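Local coordinates for protein mosquitocidal toxin (Bacillus sphaericus, PDB 2CB4) that probably transfers ADP-ribose from NAD+ to target proteins, the deposited chain being the catalytic domain of a larger insecticidal toxin that kills mosquito larvae, at residues Ile203-Asn211 and Ile227-Glu238. The protein carries 1 engineered substitution. Sequence-based numbering, arbitrary orientation.
Sequences IVRIWINPN and ISKVFWHENHSE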
ATOM      1  N   ILE A 203     -28.479  29.477  24.560  1.00 28.30           N
ATOM      2  CA  ILE A 203     -29.029  28.120  24.576  1.00 28.87           C
ATOM      3  C   ILE A 203     -30.135  28.011  23.537  1.00 30.57           C
ATOM      4  O   ILE A 203     -31.064  28.822  23.523  1.00 28.22           O
ATOM      5  CB  ILE A 203     -29.594  27.714  25.966  1.00 33.86           C
ATOM      6  CG1 ILE A 203     -28.525  27.894  27.037  1.00 37.60           C
ATOM      7  CG2 ILE A 203     -29.921  26.212  26.007  1.00 33.32           C
ATOM      8  CD1 ILE A 203     -29.090  27.713  28.489  1.00 53.97           C
ATOM      9  N   VAL A 204     -30.026  27.013  22.661  1.00 26.10           N
ATOM     10  CA  VAL A 204     -31.024  26.825  21.616  1.00 25.26           C
ATOM     11  C   VAL A 204     -31.703  25.461  21.783  1.00 29.52           C
ATOM     12  O   VAL A 204     -32.771  25.223  21.235  1.00 29.34           O
ATOM     13  CB  VAL A 204     -30.413  27.001  20.182  1.00 28.21           C
ATOM     14  CG1 VAL A 204     -29.799  28.398  20.018  1.00 27.31           C
ATOM     15  CG2 VAL A 204     -29.395  25.929  19.901  1.00 27.55           C
ATOM     16  N   ARG A 205     -31.108  24.590  22.599  1.00 25.30           N
ATOM     17  CA  ARG A 205     -31.688  23.282  22.817  1.00 24.42           C
ATOM     18  C   ARG A 205     -31.090  22.582  24.008  1.00 28.05           C
ATOM     19  O   ARG A 205     -29.906  22.745  24.305  1.00 26.48           O
ATOM     20  CB  ARG A 205     -31.461  22.428  21.577  1.00 23.22           C
ATOM     21  CG  ARG A 205     -32.003  21.033  21.654  1.00 25.01           C
ATOM     22  CD  ARG A 205     -32.173  20.512  20.242  1.00 26.12           C
ATOM     23  NE  ARG A 205     -33.405  21.000  19.634  1.00 30.65           N
ATOM     24  CZ  ARG A 205     -33.535  21.356  18.353  1.00 42.48           C
ATOM     25  NH1 ARG A 205     -32.494  21.297  17.534  1.00 22.31           N
ATOM     26  NH2 ARG A 205     -34.705  21.794  17.900  1.00 28.29           N
ATOM     27  N   ILE A 206     -31.919  21.767  24.659  1.00 25.64           N
ATOM     28  CA  ILE A 206     -31.506  20.955  25.797  1.00 25.31           C
ATOM     29  C   ILE A 206     -31.724  19.510  25.373  1.00 28.42           C
ATOM     30  O   ILE A 206     -32.818  19.145  24.968  1.00 27.51           O
ATOM     31  CB  ILE A 206     -32.339  21.250  27.069  1.00 28.01           C
ATOM     32  CG1 ILE A 206     -32.121  22.707  27.494  1.00 28.49           C
ATOM     33  CG2 ILE A 206     -31.928  20.288  28.221  1.00 26.06           C
ATOM     34  CD1 ILE A 206     -33.168  23.232  28.448  1.00 32.19           C
ATOM     35  N   TRP A 207     -30.656  18.722  25.421  1.00 24.38           N
ATOM     36  CA  TRP A 207     -30.677  17.320  25.035  1.00 23.79           C
ATOM     37  C   TRP A 207     -30.634  16.450  26.280  1.00 27.74           C
ATOM     38  O   TRP A 207     -29.800  16.661  27.161  1.00 27.08           O
ATOM     39  CB  TRP A 207     -29.422  16.988  24.229  1.00 22.53           C
ATOM     40  CG  TRP A 207     -29.389  17.614  22.870  1.00 23.32           C
ATOM     41  CD1 TRP A 207     -28.820  18.832  22.510  1.00 25.99           C
ATOM     42  CD2 TRP A 207     -29.888  17.032  21.668  1.00 22.82           C
ATOM     43  NE1 TRP A 207     -28.985  19.037  21.164  1.00 24.93           N
ATOM     44  CE2 TRP A 207     -29.638  17.955  20.621  1.00 26.11           C
ATOM     45  CE3 TRP A 207     -30.569  15.835  21.378  1.00 23.63           C
ATOM     46  CZ2 TRP A 207     -30.025  17.701  19.301  1.00 24.99           C
ATOM     47  CZ3 TRP A 207     -30.953  15.595  20.063  1.00 24.77           C
ATOM     48  CH2 TRP A 207     -30.657  16.521  19.033  1.00 24.98           C
ATOM     49  N   ILE A 208     -31.519  15.457  26.323  1.00 24.71           N
ATOM     50  CA  ILE A 208     -31.578  14.503  27.417  1.00 24.41           C
ATOM     51  C   ILE A 208     -31.079  13.161  26.887  1.00 28.05           C
ATOM     52  O   ILE A 208     -31.477  12.746  25.806  1.00 28.39           O
ATOM     53  CB  ILE A 208     -33.023  14.305  27.920  1.00 27.50           C
ATOM     54  CG1 ILE A 208     -33.693  15.662  28.239  1.00 27.65           C
ATOM     55  CG2 ILE A 208     -33.044  13.392  29.132  1.00 26.84           C
ATOM     56  CD1 ILE A 208     -33.018  16.396  29.325  1.00 31.93           C
ATOM     57  N   ASN A 209     -30.202  12.497  27.639  1.00 24.64           N
ATOM     58  CA  ASN A 209     -29.690  11.172  27.260  1.00 24.54           C
ATOM     59  C   ASN A 209     -30.611  10.159  27.975  1.00 30.04           C
ATOM     60  O   ASN A 209     -30.504   9.981  29.178  1.00 29.28           O
ATOM     61  CB  ASN A 209     -28.262  10.982  27.773  1.00 19.10           C
ATOM     62  CG  ASN A 209     -27.684   9.639  27.393  1.00 28.47           C
ATOM     63  OD1 ASN A 209     -28.308   8.858  26.683  1.00 24.40           O
ATOM     64  ND2 ASN A 209     -26.471   9.377  27.837  1.00 16.78           N
ATOM     65  N   PRO A 210     -31.524   9.519  27.242  1.00 26.92           N
ATOM     66  CA  PRO A 210     -32.464   8.556  27.867  1.00 25.67           C
ATOM     67  C   PRO A 210     -31.764   7.343  28.499  1.00 29.82           C
ATOM     68  O   PRO A 210     -32.349   6.646  29.315  1.00 29.99           O
ATOM     69  CB  PRO A 210     -33.331   8.086  26.687  1.00 25.72           C
ATOM     70  CG  PRO A 210     -33.123   9.111  25.616  1.00 30.73           C
ATOM     71  CD  PRO A 210     -31.697   9.576  25.781  1.00 26.66           C
ATOM     72  N   ASN A 211     -30.534   7.078  28.065  1.00 25.49           N
ATOM     73  CA  ASN A 211     -29.740   5.954  28.540  1.00 24.84           C
ATOM     74  C   ASN A 211     -28.863   6.292  29.737  1.00 28.69           C
ATOM     75  O   ASN A 211     -27.997   5.521  30.116  1.00 27.85           O
ATOM     76  CB  ASN A 211     -28.857   5.413  27.406  1.00 22.73           C
ATOM     77  CG  ASN A 211     -29.638   5.183  26.130  1.00 30.39           C
ATOM     78  OD1 ASN A 211     -30.738   4.662  26.156  1.00 23.67           O
ATOM     79  ND2 ASN A 211     -29.064   5.567  25.018  1.00 20.44           N
ATOM     80  N   ILE A 227     -37.495  26.276  26.245  1.00 39.95           N
ATOM     81  CA  ILE A 227     -36.401  25.997  25.363  1.00 37.55           C
ATOM     82  C   ILE A 227     -36.645  24.576  24.824  1.00 37.36           C
ATOM     83  O   ILE A 227     -37.067  23.687  25.565  1.00 34.83           O
ATOM     84  CB  ILE A 227     -35.025  26.221  26.069  1.00 39.85           C
ATOM     85  CG1 ILE A 227     -34.603  27.677  25.844  1.00 39.49           C
ATOM     86  CG2 ILE A 227     -33.941  25.321  25.484  1.00 38.53           C
ATOM     87  CD1 ILE A 227     -33.821  28.159  26.893  1.00 44.35           C
ATOM     88  N   SER A 228     -36.448  24.383  23.518  1.00 32.88           N
ATOM     89  CA  SER A 228     -36.620  23.047  22.901  1.00 31.09           C
ATOM     90  C   SER A 228     -35.847  21.996  23.750  1.00 34.90           C
ATOM     91  O   SER A 228     -34.643  22.124  23.977  1.00 33.49           O
ATOM     92  CB  SER A 228     -36.023  23.072  21.472  1.00 32.12           C
ATOM     93  OG  SER A 228     -36.093  21.809  20.799  1.00 35.08           O
ATOM     94  N   LYS A 229     -36.551  20.977  24.224  1.00 33.03           N
ATOM     95  CA  LYS A 229     -35.957  19.896  25.002  1.00 32.14           C
ATOM     96  C   LYS A 229     -36.141  18.611  24.187  1.00 36.81           C
ATOM     97  O   LYS A 229     -37.259  18.242  23.849  1.00 37.48           O
ATOM     98  CB  LYS A 229     -36.623  19.765  26.360  1.00 33.14           C
ATOM     99  CG  LYS A 229     -36.061  18.639  27.202  1.00 40.13           C
ATOM    100  CD  LYS A 229     -36.532  18.750  28.652  1.00 46.13           C
ATOM    101  CE  LYS A 229     -35.879  19.918  29.386  1.00 58.57           C
ATOM    102  NZ  LYS A 229     -36.168  19.940  30.872  1.00 70.26           N
ATOM    103  N   VAL A 230     -35.039  17.949  23.843  1.00 31.95           N
ATOM    104  CA  VAL A 230     -35.091  16.751  23.026  1.00 29.74           C
ATOM    105  C   VAL A 230     -34.482  15.514  23.687  1.00 33.02           C
ATOM    106  O   VAL A 230     -33.420  15.588  24.298  1.00 32.23           O
ATOM    107  CB  VAL A 230     -34.386  17.029  21.649  1.00 32.14           C
ATOM    108  CG1 VAL A 230     -34.381  15.813  20.757  1.00 31.62           C
ATOM    109  CG2 VAL A 230     -35.060  18.175  20.939  1.00 31.22           C
ATOM    110  N   PHE A 231     -35.169  14.377  23.545  1.00 29.81           N
ATOM    111  CA  PHE A 231     -34.690  13.083  24.038  1.00 29.45           C
ATOM    112  C   PHE A 231     -33.927  12.477  22.896  1.00 31.87           C
ATOM    113  O   PHE A 231     -34.466  12.215  21.837  1.00 31.78           O
ATOM    114  CB  PHE A 231     -35.840  12.175  24.488  1.00 31.66           C
ATOM    115  CG  PHE A 231     -36.470  12.662  25.732  1.00 34.96           C
ATOM    116  CD1 PHE A 231     -36.108  12.136  26.961  1.00 37.96           C
ATOM    117  CD2 PHE A 231     -37.280  13.802  25.692  1.00 39.09           C
ATOM    118  CE1 PHE A 231     -36.636  12.660  28.134  1.00 39.20           C
ATOM    119  CE2 PHE A 231     -37.805  14.347  26.865  1.00 41.88           C
ATOM    120  CZ  PHE A 231     -37.483  13.765  28.089  1.00 39.67           C
ATOM    121  N   TRP A 232     -32.638  12.305  23.116  1.00 26.27           N
ATOM    122  CA  TRP A 232     -31.766  11.805  22.096  1.00 24.34           C
ATOM    123  C   TRP A 232     -31.930  10.341  21.731  1.00 28.95           C
ATOM    124  O   TRP A 232     -32.331   9.517  22.554  1.00 29.89           O
ATOM    125  CB  TRP A 232     -30.332  12.047  22.586  1.00 21.95           C
ATOM    126  CG  TRP A 232     -29.264  11.594  21.622  1.00 22.41           C
ATOM    127  CD1 TRP A 232     -28.754  12.308  20.555  1.00 24.69           C
ATOM    128  CD2 TRP A 232     -28.575  10.315  21.618  1.00 21.94           C
ATOM    129  NE1 TRP A 232     -27.805  11.551  19.901  1.00 23.75           N
ATOM    130  CE2 TRP A 232     -27.680  10.329  20.524  1.00 24.70           C
ATOM    131  CE3 TRP A 232     -28.662   9.155  22.411  1.00 22.91           C
ATOM    132  CZ2 TRP A 232     -26.840   9.247  20.228  1.00 23.38           C
ATOM    133  CZ3 TRP A 232     -27.848   8.065  22.091  1.00 23.55           C
ATOM    134  CH2 TRP A 232     -26.941   8.131  21.010  1.00 23.82           C
ATOM    135  N   HIS A 233     -31.554  10.016  20.493  1.00 24.27           N
ATOM    136  CA  HIS A 233     -31.456   8.629  20.006  1.00 23.92           C
ATOM    137  C   HIS A 233     -30.342   8.673  18.948  1.00 28.26           C
ATOM    138  O   HIS A 233     -30.053   9.750  18.422  1.00 27.09           O
ATOM    139  CB  HIS A 233     -32.785   8.026  19.469  1.00 23.86           C
ATOM    140  CG  HIS A 233     -33.369   8.767  18.303  1.00 26.80           C
ATOM    141  ND1 HIS A 233     -32.845   8.680  17.022  1.00 28.25           N
ATOM    142  CD2 HIS A 233     -34.442   9.595  18.221  1.00 27.54           C
ATOM    143  CE1 HIS A 233     -33.558   9.439  16.209  1.00 27.41           C
ATOM    144  NE2 HIS A 233     -34.534  10.002  16.910  1.00 27.79           N
ATOM    145  N   GLU A 234     -29.704   7.538  18.665  1.00 27.04           N
ATOM    146  CA  GLU A 234     -28.615   7.486  17.667  1.00 27.54           C
ATOM    147  C   GLU A 234     -29.057   8.188  16.386  1.00 30.26           C
ATOM    148  O   GLU A 234     -30.200   8.020  15.936  1.00 26.48           O
ATOM    149  CB  GLU A 234     -28.352   6.038  17.248  1.00 29.47           C
ATOM    150  CG  GLU A 234     -27.268   5.291  17.965  1.00 46.30           C
ATOM    151  CD  GLU A 234     -26.827   4.032  17.192  1.00 69.92           C
ATOM    152  OE1 GLU A 234     -27.447   2.937  17.368  1.00 60.53           O
ATOM    153  OE2 GLU A 234     -25.876   4.157  16.381  1.00 62.38           O
ATOM    154  N   ASN A 235     -28.129   8.943  15.784  1.00 27.47           N
ATOM    155  CA  ASN A 235     -28.394   9.621  14.526  1.00 27.13           C
ATOM    156  C   ASN A 235     -29.601  10.524  14.536  1.00 29.05           C
ATOM    157  O   ASN A 235     -30.276  10.657  13.525  1.00 27.20           O
ATOM    158  CB  ASN A 235     -28.574   8.610  13.387  1.00 29.80           C
ATOM    159  CG  ASN A 235     -27.388   7.682  13.229  1.00 62.62           C
ATOM    160  OD1 ASN A 235     -27.556   6.454  13.095  1.00 57.14           O
ATOM    161  ND2 ASN A 235     -26.175   8.251  13.265  1.00 55.87           N
ATOM    162  N   HIS A 236     -29.866  11.156  15.667  1.00 25.35           N
ATOM    163  CA  HIS A 236     -30.969  12.077  15.743  1.00 24.34           C
ATOM    164  C   HIS A 236     -30.755  13.136  14.662  1.00 30.51           C
ATOM    165  O   HIS A 236     -29.618  13.606  14.453  1.00 29.63           O
ATOM    166  CB  HIS A 236     -30.983  12.737  17.097  1.00 24.15           C
ATOM    167  CG  HIS A 236     -32.282  13.368  17.401  1.00 27.38           C
ATOM    168  ND1 HIS A 236     -32.702  14.527  16.779  1.00 29.23           N
ATOM    169  CD2 HIS A 236     -33.307  12.955  18.177  1.00 29.05           C
ATOM    170  CE1 HIS A 236     -33.916  14.825  17.197  1.00 28.56           C
ATOM    171  NE2 HIS A 236     -34.305  13.888  18.046  1.00 29.30           N
ATOM    172  N   SER A 237     -31.827  13.514  13.969  1.00 29.32           N
ATOM    173  CA  SER A 237     -31.686  14.510  12.895  1.00 29.93           C
ATOM    174  C   SER A 237     -31.079  15.847  13.292  1.00 36.69           C
ATOM    175  O   SER A 237     -30.442  16.525  12.459  1.00 38.07           O
ATOM    176  CB  SER A 237     -32.970  14.714  12.079  1.00 31.93           C
ATOM    177  OG  SER A 237     -33.939  15.424  12.822  1.00 43.84           O
ATOM    178  N   GLU A 238     -31.249  16.268  14.526  1.00 32.80           N
ATOM    179  CA  GLU A 238     -30.643  17.566  14.829  1.00 33.85           C
ATOM    180  C   GLU A 238     -29.424  17.463  15.753  1.00 33.93           C
ATOM    181  O   GLU A 238     -28.988  18.466  16.334  1.00 32.19           O
ATOM    182  CB  GLU A 238     -31.724  18.454  15.458  1.00 36.16           C
ATOM    183  CG  GLU A 238     -32.671  19.105  14.416  1.00 53.69           C
ATOM    184  CD  GLU A 238     -34.144  19.159  14.879  1.00 91.04           C
ATOM    185  OE1 GLU A 238     -34.520  18.490  15.903  1.00 66.11           O
ATOM    186  OE2 GLU A 238     -34.916  19.895  14.206  1.00 94.44           O
TER
HETATM  187  O   HOH W   1     -30.012  20.946  17.512  1.00 29.00           O
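R205 and S228 meet because both side chains leave with the outer atom anti to the backbone N (chi1 180° for R205 CG, and likewise for S228 OG) and the arginine then bends at chi3, -81°, to lay its guanidinium beside the hydroxyl. The setting is a parallel pair, strand 229-231 running along strand 202-208, in the mixed sheet of the ADP-ribosyltransferase domain; on the other side of 202-208 lies antiparallel strand 192-199, against which V204 and R205 form a classic beta bulge facing E197. R205 grips S228 side-on: NE to OG is 3.0 Å and NH2 to OG 3.2 Å, with the hydroxyl in the guanidinium plane. E238 OE1 instead sits over a face, 3.8 Å from R205 NH1, a long salt bridge working through charge alone. Four backbone bonds join the two segments, from I206 N to S228 O at one end to W232 N to I208 O at the other. On one face of the sheet V230 CG1 packs 3.5 Å from W207 CZ3. W207, W232 and H236 form an aromatic cluster: the W207 edge meets the H236 face, planes at 88°, and W207 CE3 lies 4.0 Å from W232 CB, the indoles oblique. W207 NE1 bonds to E197 OE1, W232 NE1 to N87 OD1. On the other face I208 CB stands over the F231 ring in a CH-pi contact. H236 ND1 accepts a hydrogen bond from E238 N, 3.2 Å away in the plane of its ring.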